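Local coordinates for protein putative glycosidase ph117-related (Bacteroides thetaiotaomicron, PDB 5A7V) that probably cleaves mannosides as a GH130 enzyme related to beta-1,4-mannooligosaccharide phosphorylases, and binds mannose in its central pocket, at residues Val69-Pro79 with Leu91-Gly99; Met227-Phe235 with Leu270-Ile278. All blocks are in the same frame, centred on the assembly; numbering follows the deposited sequence.

Interaction 1 lies within one blade of the probable propeller, while interaction 2 probably joins two neighbouring blades. Both meet the same mannose of chain E. Their centres lie about 24 Å apart, and their nearest atoms about 7 Å apart. Both are mainly buried. Interaction 1 joins adjacent strands of one hairpin, with paired backbones, a bulge and a charged cluster. Its outer end, at Lys97, is exposed. Interaction 2 lies closer to the centre of the chain. There the loop after strand 225-229 meets strand 270-280, and few backbone bonds cross. Interaction 1 brings amide and guanidinium donors to the sugars. Interaction 2 brings two carboxylates.

Interaction 1. Residues Val69-Pro79 with Leu91-Gly99; sequences VAWESNDTFNP and LYRAEDKSG. With MAN (alpha-D-mannopyranose), chain E; MAN (alpha-D-mannopyranose), chain D; BMA (beta-D-mannopyranose), chain C.
Phe77 and Arg93 meet because their first torsions carry both side chains along one face of the hairpin. Phe77 CG sits between the backbone N and the carbonyl carbon (chi1 60°), while Arg93 runs out fully extended, with CG trans to N (chi1 -179°). This hairpin, strands 75-84 and 87-95, belongs to an antiparallel blade, consistent with the five-bladed beta-propeller of GH130 enzymes. Arg93 CD makes a CH-pi contact over the Phe77 face, 3.9 Å from the ring centroid. The guanidinium follows, tilted 32° from the ring.

Hydrogen bonds hold the strands: Phe77 N to Arg93 O at 2.8 Å, Arg93 N back to Phe77 O, and Glu95 N to Asp75 O at 2.9 Å. Asn74 and Asp75 both face Glu95 in a classic beta bulge. Asp75 and Glu95 bring like charges close; Arg105 salt-bridges both, and Asp75 OD1 is hydrogen-bonded to Ser368.

At the pocket end, Asn78 ND2 donates to O4 of the chain E mannose at 3.0 Å. Arg93 NH1 donates to O3 of a second mannose, modelled as alpha and beta anomers, and NH2 to its O3 and O4. NH2 also forms a salt bridge with Glu95 OE2, weakly angled as a hydrogen bond, and NH1 one with Asp146.

On the other face, Trp71 CZ3 packs on Ala94 CB at 3.6 Å. Tyr92 OH donates to Glu72 OE1 at 2.7 Å, on the syn side of a carboxylate nearly coplanar with the ring and salt-bridged to Arg122. Asn74 ND2 donates to Asp96 O at 3.0 Å, from above the carbonyl plane.

Interaction 2. Residues Met227-Phe235 with Leu270-Ile278; sequences MYWGEEHVF and LTECGPPAI. With MAN (alpha-D-mannopyranose), chain E.
Glu231 and Glu272 both grip O1 of the chain E mannose. Glu231 OE2 lies 2.8 Å from O1, and Glu272 OE1 lies 2.7 Å from it. The contact probably joins two neighbouring blades of a five-bladed propeller. Strand 225-229 belongs to the blade begun by strand 205-212, and strand 270-280 begins the next, running parallel to 205-212 across the seam. Residues 230-232, in the loop after 225-229, come directly against residues 270-273.

The two glutamates lie side by side and point the same way. In each, CG is trans to the backbone N (chi1 178° in Glu231, 177° in Glu272) and the chain runs straight on. Glu231 CG rests 3.7 Å from Glu272 OE1. Glu272 OE2 accepts from the sugar O2 at 2.6 Å and also bonds to Ser204. Asp146, Asp367 and Tyr306 hold the same mannose, so its hydroxyls are gripped from several parts of the fold.

The backbone places these acids. Cys273 N donates to Gly230 O at 3.1 Å, almost straight along the carbonyl bond (C=O...N angle 174°). Thr271 N makes only a weak bond to Glu231 O. Leu270 packs CB against that same oxygen, and its CD2 touches Glu232 CA.

Further from the sugar the contact becomes mostly apolar. Tyr228 CD2 meets Ala277 CB at 3.7 Å, while Tyr228 OH is hydrogen-bonded to Pro318 O. Val234 CG2 lies 3.9 Å from Thr271 OG1, a buried hydroxyl with no hydrogen-bond partner in the model. Cys273 SG tucks in beside the strand, 3.5 Å from Trp229 N.

Interaction 1. Residues Val69-Pro79 with Leu91-Gly99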
loop_
_atom_site.group_PDB
_atom_site.type_symbol
_atom_site.label_atom_id
_atom_site.label_comp_id
_atom_site.label_asym_id
_atom_site.label_seq_id
_atom_site.Cartn_x
_atom_site.Cartn_y
_atom_site.Cartn_z
ATOM N N VAL A 69 -2.742 -19.006 -18.467
ATOM C CA VAL A 69 -3.428 -17.722 -18.412
ATOM C C VAL A 69 -2.433 -16.599 -18.642
ATOM O O VAL A 69 -1.281 -16.680 -18.202
ATOM C CB VAL A 69 -4.165 -17.508 -17.072
ATOM C CG1 VAL A 69 -5.158 -18.602 -16.823
ATOM C CG2 VAL A 69 -3.252 -17.405 -15.896
ATOM N N ALA A 70 -2.891 -15.532 -19.328
ATOM C CA ALA A 70 -2.082 -14.337 -19.520
ATOM C C ALA A 70 -2.229 -13.463 -18.251
ATOM O O ALA A 70 -3.054 -12.529 -18.154
ATOM C CB ALA A 70 -2.476 -13.614 -20.803
ATOM N N TRP A 71 -1.435 -13.846 -17.250
ATOM C CA TRP A 71 -1.617 -13.397 -15.873
ATOM C C TRP A 71 -1.377 -11.922 -15.604
ATOM O O TRP A 71 -1.796 -11.421 -14.553
ATOM C CB TRP A 71 -0.695 -14.247 -14.966
ATOM C CG TRP A 71 0.771 -14.005 -15.192
ATOM C CD1 TRP A 71 1.556 -14.544 -16.161
ATOM C CD2 TRP A 71 1.616 -13.118 -14.448
ATOM N NE1 TRP A 71 2.838 -14.074 -16.063
ATOM C CE2 TRP A 71 2.912 -13.203 -15.004
ATOM C CE3 TRP A 71 1.411 -12.298 -13.334
ATOM C CZ2 TRP A 71 3.996 -12.483 -14.502
ATOM C CZ3 TRP A 71 2.473 -11.587 -12.842
ATOM C CH2 TRP A 71 3.765 -11.689 -13.403
ATOM N N GLU A 72 -0.693 -11.232 -16.510
ATOM C CA GLU A 72 -0.425 -9.789 -16.334
ATOM C C GLU A 72 -0.822 -8.964 -17.557
ATOM O O GLU A 72 -0.238 -7.903 -17.829
ATOM C CB GLU A 72 1.043 -9.567 -15.934
ATOM C CG GLU A 72 2.027 -10.127 -16.939
ATOM C CD GLU A 72 3.491 -9.868 -16.624
ATOM O OE1 GLU A 72 3.769 -9.132 -15.659
ATOM O OE2 GLU A 72 4.380 -10.437 -17.344
ATOM N N SER A 73 -1.839 -9.465 -18.250
ATOM C CA SER A 73 -2.215 -8.891 -19.508
ATOM C C SER A 73 -3.192 -7.725 -19.380
ATOM O O SER A 73 -3.314 -6.932 -20.335
ATOM C CB SER A 73 -2.830 -9.942 -20.425
ATOM O OG SER A 73 -4.038 -10.475 -19.897
ATOM N N ASN A 74 -3.887 -7.604 -18.257
ATOM C CA ASN A 74 -4.926 -6.563 -18.132
ATOM C C ASN A 74 -4.396 -5.302 -17.468
ATOM O O ASN A 74 -4.450 -4.230 -18.034
ATOM C CB ASN A 74 -6.143 -7.128 -17.405
ATOM C CG ASN A 74 -7.461 -6.807 -18.073
ATOM O OD1 ASN A 74 -7.576 -5.976 -18.974
ATOM N ND2 ASN A 74 -8.486 -7.507 -17.626
ATOM N N ASP A 75 -3.825 -5.449 -16.255
ATOM C CA ASP A 75 -3.481 -4.324 -15.405
ATOM C C ASP A 75 -2.392 -4.771 -14.430
ATOM O O ASP A 75 -2.431 -5.912 -13.966
ATOM C CB ASP A 75 -4.743 -3.821 -14.666
ATOM C CG ASP A 75 -5.766 -3.156 -15.605
ATOM O OD1 ASP A 75 -5.486 -2.002 -16.068
ATOM O OD2 ASP A 75 -6.774 -3.854 -15.879
ATOM N N THR A 76 -1.422 -3.891 -14.174
ATOM C CA THR A 76 -0.332 -4.181 -13.233
ATOM C C THR A 76 -0.209 -2.958 -12.311
ATOM O O THR A 76 0.075 -1.841 -12.780
ATOM C CB THR A 76 1.007 -4.419 -13.944
ATOM O OG1 THR A 76 1.319 -3.350 -14.839
ATOM C CG2 THR A 76 0.975 -5.711 -14.697
ATOM N N PHE A 77 -0.454 -3.113 -11.008
ATOM C CA PHE A 77 -0.682 -1.947 -10.138
ATOM C C PHE A 77 -0.344 -2.316 -8.692
ATOM O O PHE A 77 0.436 -3.243 -8.456
ATOM C CB PHE A 77 -2.096 -1.322 -10.398
ATOM C CG PHE A 77 -3.288 -2.212 -10.155
ATOM C CD1 PHE A 77 -3.565 -3.292 -10.991
ATOM C CD2 PHE A 77 -4.190 -1.943 -9.120
ATOM C CE1 PHE A 77 -4.706 -4.039 -10.815
ATOM C CE2 PHE A 77 -5.332 -2.678 -8.930
ATOM C CZ PHE A 77 -5.598 -3.748 -9.786
ATOM N N ASN A 78 -0.832 -1.518 -7.753
ATOM C CA ASN A 78 -0.785 -1.717 -6.284
ATOM C C ASN A 78 0.333 -2.645 -5.797
ATOM O O ASN A 78 0.080 -3.822 -5.539
ATOM C CB ASN A 78 -2.153 -2.146 -5.808
ATOM C CG ASN A 78 -3.194 -1.039 -5.980
ATOM O OD1 ASN A 78 -2.913 0.018 -6.548
ATOM N ND2 ASN A 78 -4.394 -1.328 -5.549
ATOM N N PRO A 79 1.534 -2.058 -5.709
ATOM C CA PRO A 79 2.746 -2.862 -5.486
ATOM C C PRO A 79 3.271 -2.813 -4.064
ATOM O O PRO A 79 3.139 -1.810 -3.357
ATOM C CB PRO A 79 3.759 -2.160 -6.396
ATOM C CG PRO A 79 3.381 -0.722 -6.274
ATOM C CD PRO A 79 1.898 -0.710 -6.172
ATOM N N LEU A 91 6.950 -6.393 -5.756
ATOM C CA LEU A 91 5.911 -7.399 -6.023
ATOM C C LEU A 91 4.649 -6.638 -6.429
ATOM O O LEU A 91 4.075 -5.926 -5.616
ATOM C CB LEU A 91 5.657 -8.338 -4.848
ATOM C CG LEU A 91 6.576 -9.580 -4.747
ATOM C CD1 LEU A 91 8.016 -9.182 -4.450
ATOM C CD2 LEU A 91 6.035 -10.615 -3.798
ATOM N N TYR A 92 4.290 -6.772 -7.694
ATOM C CA TYR A 92 3.192 -5.977 -8.270
ATOM C C TYR A 92 1.919 -6.803 -8.396
ATOM O O TYR A 92 1.944 -7.985 -8.774
ATOM C CB TYR A 92 3.560 -5.327 -9.608
ATOM C CG TYR A 92 4.105 -6.257 -10.702
ATOM C CD1 TYR A 92 5.485 -6.564 -10.796
ATOM C CD2 TYR A 92 3.268 -6.838 -11.651
ATOM C CE1 TYR A 92 5.968 -7.356 -11.808
ATOM C CE2 TYR A 92 3.766 -7.617 -12.678
ATOM C CZ TYR A 92 5.114 -7.856 -12.770
ATOM O OH TYR A 92 5.627 -8.651 -13.784
ATOM N N ARG A 93 0.778 -6.167 -8.102
ATOM C CA ARG A 93 -0.518 -6.797 -8.329
ATOM C C ARG A 93 -0.765 -6.882 -9.840
ATOM O O ARG A 93 -0.818 -5.849 -10.488
ATOM C CB ARG A 93 -1.622 -5.991 -7.648
ATOM C CG ARG A 93 -2.998 -6.598 -7.809
ATOM C CD ARG A 93 -4.111 -5.763 -7.189
ATOM N NE ARG A 93 -5.405 -6.305 -7.455
ATOM C CZ ARG A 93 -6.559 -5.778 -7.028
ATOM N NH1 ARG A 93 -6.576 -4.769 -6.143
ATOM N NH2 ARG A 93 -7.709 -6.238 -7.512
ATOM N N ALA A 94 -1.021 -8.063 -10.354
ATOM C CA ALA A 94 -1.261 -8.287 -11.763
ATOM C C ALA A 94 -2.584 -8.976 -11.942
ATOM O O ALA A 94 -2.934 -9.923 -11.226
ATOM C CB ALA A 94 -0.176 -9.156 -12.349
ATOM N N GLU A 95 -3.380 -8.464 -12.899
ATOM C CA GLU A 95 -4.679 -9.032 -13.231
ATOM C C GLU A 95 -4.719 -9.578 -14.651
ATOM O O GLU A 95 -4.152 -8.958 -15.582
ATOM C CB GLU A 95 -5.805 -7.999 -13.048
ATOM C CG GLU A 95 -6.090 -7.704 -11.586
ATOM C CD GLU A 95 -7.197 -6.668 -11.413
ATOM O OE1 GLU A 95 -7.349 -5.771 -12.315
ATOM O OE2 GLU A 95 -7.898 -6.747 -10.361
ATOM N N ASP A 96 -5.375 -10.742 -14.768
ATOM C CA ASP A 96 -5.655 -11.415 -16.049
ATOM C C ASP A 96 -6.975 -10.901 -16.646
ATOM O O ASP A 96 -7.552 -9.913 -16.133
ATOM C CB ASP A 96 -5.607 -12.941 -15.832
ATOM C CG ASP A 96 -6.718 -13.470 -14.946
ATOM O OD1 ASP A 96 -7.700 -12.757 -14.633
ATOM O OD2 ASP A 96 -6.630 -14.678 -14.593
ATOM N N LYS A 97 -7.438 -11.558 -17.705
ATOM C CA LYS A 97 -8.668 -11.146 -18.419
ATOM C C LYS A 97 -9.853 -12.098 -18.125
ATOM O O LYS A 97 -10.771 -12.268 -18.961
ATOM C CB LYS A 97 -8.393 -11.013 -19.921
ATOM C CG LYS A 97 -7.461 -9.847 -20.234
ATOM C CD LYS A 97 -7.188 -9.681 -21.713
ATOM C CE LYS A 97 -6.230 -8.522 -21.959
ATOM N NZ LYS A 97 -6.089 -8.197 -23.403
ATOM N N SER A 98 -9.857 -12.631 -16.884
ATOM C CA SER A 98 -10.879 -13.604 -16.504
ATOM C C SER A 98 -12.216 -13.004 -16.100
ATOM O O SER A 98 -13.203 -13.745 -15.851
ATOM C CB SER A 98 -10.345 -14.534 -15.398
ATOM O OG SER A 98 -10.110 -13.793 -14.176
ATOM N N GLY A 99 -12.274 -11.670 -16.078
ATOM C CA GLY A 99 -13.550 -10.983 -15.887
ATOM C C GLY A 99 -13.386 -9.522 -16.241
ATOM O O GLY A 99 -12.295 -9.076 -16.512
HETATM C C1 MAN E . -9.607 -0.024 -2.655
HETATM C C2 MAN E . -8.090 -0.292 -2.552
HETATM C C3 MAN E . -7.396 -0.813 -3.825
HETATM C C4 MAN E . -7.883 -0.058 -5.075
HETATM C C5 MAN E . -8.953 1.003 -4.756
HETATM C C6 MAN E . -9.555 1.638 -6.030
HETATM O O1 MAN E . -10.092 1.001 -1.628
HETATM O O2 MAN E . -7.946 -1.257 -1.500
HETATM O O3 MAN E . -7.637 -2.188 -4.055
HETATM O O4 MAN E . -6.728 0.492 -5.675
HETATM O O5 MAN E . -10.005 0.325 -4.000
HETATM O O6 MAN E . -10.229 0.628 -6.794
HETATM C C1 MAN D . -12.569 -3.636 -4.342
HETATM C C2 MAN D . -11.282 -3.024 -4.696
HETATM C C3 MAN D . -10.661 -4.000 -5.669
HETATM C C4 MAN D . -10.581 -5.435 -5.161
HETATM C C5 MAN D . -11.897 -5.882 -4.552
HETATM C C6 MAN D . -11.740 -7.068 -3.624
HETATM O O1 MAN D . -13.560 -3.622 -5.298
HETATM O O2 MAN D . -10.387 -2.921 -3.594
HETATM O O3 MAN D . -9.328 -3.634 -6.053
HETATM O O4 MAN D . -10.263 -6.320 -6.251
HETATM O O5 MAN D . -12.483 -4.869 -3.757
HETATM O O6 MAN D . -10.837 -6.815 -2.541
HETATM C C1 BMA C . -12.528 -3.485 -4.427
HETATM C C2 BMA C . -11.168 -3.096 -5.018
HETATM C C3 BMA C . -10.673 -4.225 -5.893
HETATM C C4 BMA C . -10.667 -5.526 -5.114
HETATM C C5 BMA C . -11.982 -5.742 -4.356
HETATM C C6 BMA C . -11.942 -6.950 -3.439
HETATM O O1 BMA C . -13.158 -2.502 -3.622
HETATM O O2 BMA C . -10.206 -2.892 -3.975
HETATM O O3 BMA C . -9.343 -3.958 -6.479
HETATM O O4 BMA C . -10.460 -6.586 -6.062
HETATM O O5 BMA C . -12.362 -4.603 -3.549
HETATM O O6 BMA C . -10.903 -6.871 -2.459
HETATM O O HOH W 1 -11.212 -7.772 -18.627
#

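Interaction 2. Residues Met227-Phe235 with Leu270-Ile278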
loop_
_atom_site.group_PDB
_atom_site.type_symbol
_atom_site.label_atom_id
_atom_site.label_comp_id
_atom_site.label_asym_id
_atom_site.label_seq_id
_atom_site.Cartn_x
_atom_site.Cartn_y
_atom_site.Cartn_z
ATOM N N MET A 227 0.686 -2.876 13.993
ATOM C CA MET A 227 0.238 -2.637 12.629
ATOM C C MET A 227 -0.954 -1.667 12.641
ATOM O O MET A 227 -1.918 -1.869 13.394
ATOM C CB MET A 227 -0.204 -3.982 12.005
ATOM C CG MET A 227 -0.706 -3.898 10.587
ATOM S SD MET A 227 -1.116 -5.516 9.868
ATOM C CE MET A 227 -2.474 -6.128 10.875
ATOM N N TYR A 228 -0.882 -0.649 11.786
ATOM C CA TYR A 228 -2.088 0.159 11.413
ATOM C C TYR A 228 -2.749 -0.575 10.267
ATOM O O TYR A 228 -2.065 -1.069 9.374
ATOM C CB TYR A 228 -1.673 1.585 10.975
ATOM C CG TYR A 228 -0.913 2.372 12.029
ATOM C CD1 TYR A 228 -1.566 3.150 12.954
ATOM C CD2 TYR A 228 0.460 2.334 12.098
ATOM C CE1 TYR A 228 -0.894 3.833 13.947
ATOM C CE2 TYR A 228 1.152 3.034 13.068
ATOM C CZ TYR A 228 0.474 3.799 13.992
ATOM O OH TYR A 228 1.190 4.449 14.970
ATOM N N TRP A 229 -4.084 -0.599 10.244
ATOM C CA TRP A 229 -4.748 -1.262 9.156
ATOM C C TRP A 229 -6.120 -0.657 8.903
ATOM O O TRP A 229 -6.695 -0.042 9.797
ATOM C CB TRP A 229 -4.814 -2.798 9.445
ATOM C CG TRP A 229 -5.669 -3.126 10.608
ATOM C CD1 TRP A 229 -5.281 -3.165 11.926
ATOM C CD2 TRP A 229 -7.048 -3.475 10.583
ATOM N NE1 TRP A 229 -6.341 -3.481 12.729
ATOM C CE2 TRP A 229 -7.459 -3.649 11.944
ATOM C CE3 TRP A 229 -8.017 -3.553 9.566
ATOM C CZ2 TRP A 229 -8.759 -3.991 12.292
ATOM C CZ3 TRP A 229 -9.319 -3.868 9.929
ATOM C CH2 TRP A 229 -9.684 -4.063 11.290
ATOM N N GLY A 230 -6.646 -0.888 7.711
ATOM C CA GLY A 230 -8.014 -0.538 7.375
ATOM C C GLY A 230 -8.162 0.309 6.142
ATOM O O GLY A 230 -7.218 0.926 5.683
ATOM N N GLU A 231 -9.390 0.271 5.657
ATOM C CA GLU A 231 -9.822 1.025 4.461
ATOM C C GLU A 231 -10.748 2.224 4.798
ATOM O O GLU A 231 -10.491 3.375 4.382
ATOM C CB GLU A 231 -10.497 0.052 3.487
ATOM C CG GLU A 231 -11.045 0.654 2.215
ATOM C CD GLU A 231 -11.892 -0.281 1.387
ATOM O OE1 GLU A 231 -12.420 -1.304 1.873
ATOM O OE2 GLU A 231 -12.048 0.017 0.179
ATOM N N GLU A 232 -11.853 1.936 5.482
ATOM C CA GLU A 232 -12.855 2.967 5.793
ATOM C C GLU A 232 -12.494 3.860 6.994
ATOM O O GLU A 232 -13.049 4.933 7.172
ATOM C CB GLU A 232 -14.217 2.323 6.057
ATOM C CG GLU A 232 -14.794 1.567 4.867
ATOM C CD GLU A 232 -16.059 0.749 5.164
ATOM O OE1 GLU A 232 -16.627 0.856 6.250
ATOM O OE2 GLU A 232 -16.482 -0.004 4.293
ATOM N N HIS A 233 -11.642 3.343 7.869
ATOM C CA HIS A 233 -11.084 4.036 9.048
ATOM C C HIS A 233 -9.692 3.453 9.271
ATOM O O HIS A 233 -9.405 2.341 8.745
ATOM C CB HIS A 233 -11.902 3.787 10.325
ATOM C CG HIS A 233 -13.343 4.078 10.169
ATOM N ND1 HIS A 233 -13.895 5.324 10.397
ATOM C CD2 HIS A 233 -14.346 3.271 9.751
ATOM C CE1 HIS A 233 -15.189 5.264 10.111
ATOM N NE2 HIS A 233 -15.478 4.035 9.708
ATOM N N VAL A 234 -8.866 4.191 10.004
ATOM C CA VAL A 234 -7.588 3.626 10.474
ATOM C C VAL A 234 -7.794 2.968 11.839
ATOM O O VAL A 234 -8.208 3.623 12.798
ATOM C CB VAL A 234 -6.463 4.686 10.532
ATOM C CG1 VAL A 234 -5.188 4.104 11.098
ATOM C CG2 VAL A 234 -6.267 5.287 9.139
ATOM N N PHE A 235 -7.515 1.666 11.862
ATOM C CA PHE A 235 -7.587 0.801 13.026
ATOM C C PHE A 235 -6.138 0.363 13.376
ATOM O O PHE A 235 -5.188 0.720 12.659
ATOM C CB PHE A 235 -8.408 -0.444 12.733
ATOM C CG PHE A 235 -9.831 -0.173 12.294
ATOM C CD1 PHE A 235 -10.765 0.312 13.189
ATOM C CD2 PHE A 235 -10.237 -0.415 10.978
ATOM C CE1 PHE A 235 -12.068 0.522 12.787
ATOM C CE2 PHE A 235 -11.543 -0.178 10.577
ATOM C CZ PHE A 235 -12.453 0.283 11.499
ATOM N N LEU A 270 -12.698 7.673 2.478
ATOM C CA LEU A 270 -11.847 6.564 3.017
ATOM C C LEU A 270 -10.564 7.195 3.521
ATOM O O LEU A 270 -10.087 8.225 2.993
ATOM C CB LEU A 270 -11.479 5.567 1.926
ATOM C CG LEU A 270 -12.588 4.842 1.223
ATOM C CD1 LEU A 270 -12.009 4.016 0.062
ATOM C CD2 LEU A 270 -13.411 3.974 2.139
ATOM N N THR A 271 -9.998 6.520 4.534
ATOM C CA THR A 271 -8.621 6.757 5.045
ATOM C C THR A 271 -7.944 5.379 5.093
ATOM O O THR A 271 -8.080 4.650 6.094
ATOM C CB THR A 271 -8.601 7.415 6.470
ATOM O OG1 THR A 271 -9.435 6.642 7.340
ATOM C CG2 THR A 271 -9.137 8.846 6.441
ATOM N N GLU A 272 -7.270 5.021 4.027
ATOM C CA GLU A 272 -6.860 3.636 3.802
ATOM C C GLU A 272 -5.345 3.544 3.886
ATOM O O GLU A 272 -4.590 4.219 3.208
ATOM C CB GLU A 272 -7.313 3.175 2.419
ATOM C CG GLU A 272 -6.850 1.741 2.088
ATOM C CD GLU A 272 -7.558 1.096 0.934
ATOM O OE1 GLU A 272 -8.202 1.857 0.123
ATOM O OE2 GLU A 272 -7.541 -0.146 0.838
ATOM N N CYS A 273 -4.883 2.685 4.799
ATOM C CA CYS A 273 -3.431 2.547 5.084
ATOM C C CYS A 273 -2.633 2.307 3.823
ATOM O O CYS A 273 -3.065 1.580 2.951
ATOM C CB CYS A 273 -3.216 1.461 6.144
ATOM S SG CYS A 273 -3.922 1.893 7.761
ATOM N N GLY A 274 -1.438 2.907 3.740
ATOM C CA GLY A 274 -0.571 2.773 2.583
ATOM C C GLY A 274 0.637 1.832 2.842
ATOM O O GLY A 274 0.413 0.674 3.258
ATOM N N PRO A 275 1.849 2.314 2.644
ATOM C CA PRO A 275 3.015 1.459 2.905
ATOM C C PRO A 275 3.205 1.223 4.414
ATOM O O PRO A 275 2.486 1.770 5.240
ATOM C CB PRO A 275 4.177 2.273 2.352
ATOM C CG PRO A 275 3.717 3.689 2.403
ATOM C CD PRO A 275 2.244 3.683 2.222
ATOM N N PRO A 276 4.210 0.408 4.807
ATOM C CA PRO A 276 4.553 0.250 6.244
ATOM C C PRO A 276 4.771 1.613 6.949
ATOM O O PRO A 276 5.282 2.569 6.330
ATOM C CB PRO A 276 5.822 -0.598 6.167
ATOM C CG PRO A 276 5.640 -1.415 4.921
ATOM C CD PRO A 276 4.997 -0.473 3.940
ATOM N N ALA A 277 4.320 1.698 8.198
ATOM C CA ALA A 277 4.486 2.912 8.984
ATOM C C ALA A 277 5.937 3.078 9.429
ATOM O O ALA A 277 6.664 2.075 9.542
ATOM C CB ALA A 277 3.569 2.908 10.137
ATOM N N ILE A 278 6.394 4.304 9.693
ATOM C CA ILE A 278 7.786 4.612 9.965
ATOM C C ILE A 278 7.951 5.387 11.256
ATOM O O ILE A 278 7.402 6.475 11.423
ATOM C CB ILE A 278 8.455 5.390 8.815
ATOM C CG1 ILE A 278 8.268 4.672 7.485
ATOM C CG2 ILE A 278 9.932 5.626 9.109
ATOM C CD1 ILE A 278 8.595 5.528 6.266
HETATM C C1 MAN E . -9.607 -0.024 -2.655
HETATM C C2 MAN E . -8.090 -0.292 -2.552
HETATM C C3 MAN E . -7.396 -0.813 -3.825
HETATM C C4 MAN E . -7.883 -0.058 -5.075
HETATM C C5 MAN E . -8.953 1.003 -4.756
HETATM C C6 MAN E . -9.555 1.638 -6.030
HETATM O O1 MAN E . -10.092 1.001 -1.628
HETATM O O2 MAN E . -7.946 -1.257 -1.500
HETATM O O3 MAN E . -7.637 -2.188 -4.055
HETATM O O4 MAN E . -6.728 0.492 -5.675
HETATM O O5 MAN E . -10.005 0.325 -4.000
HETATM O O6 MAN E . -10.229 0.628 -6.794
#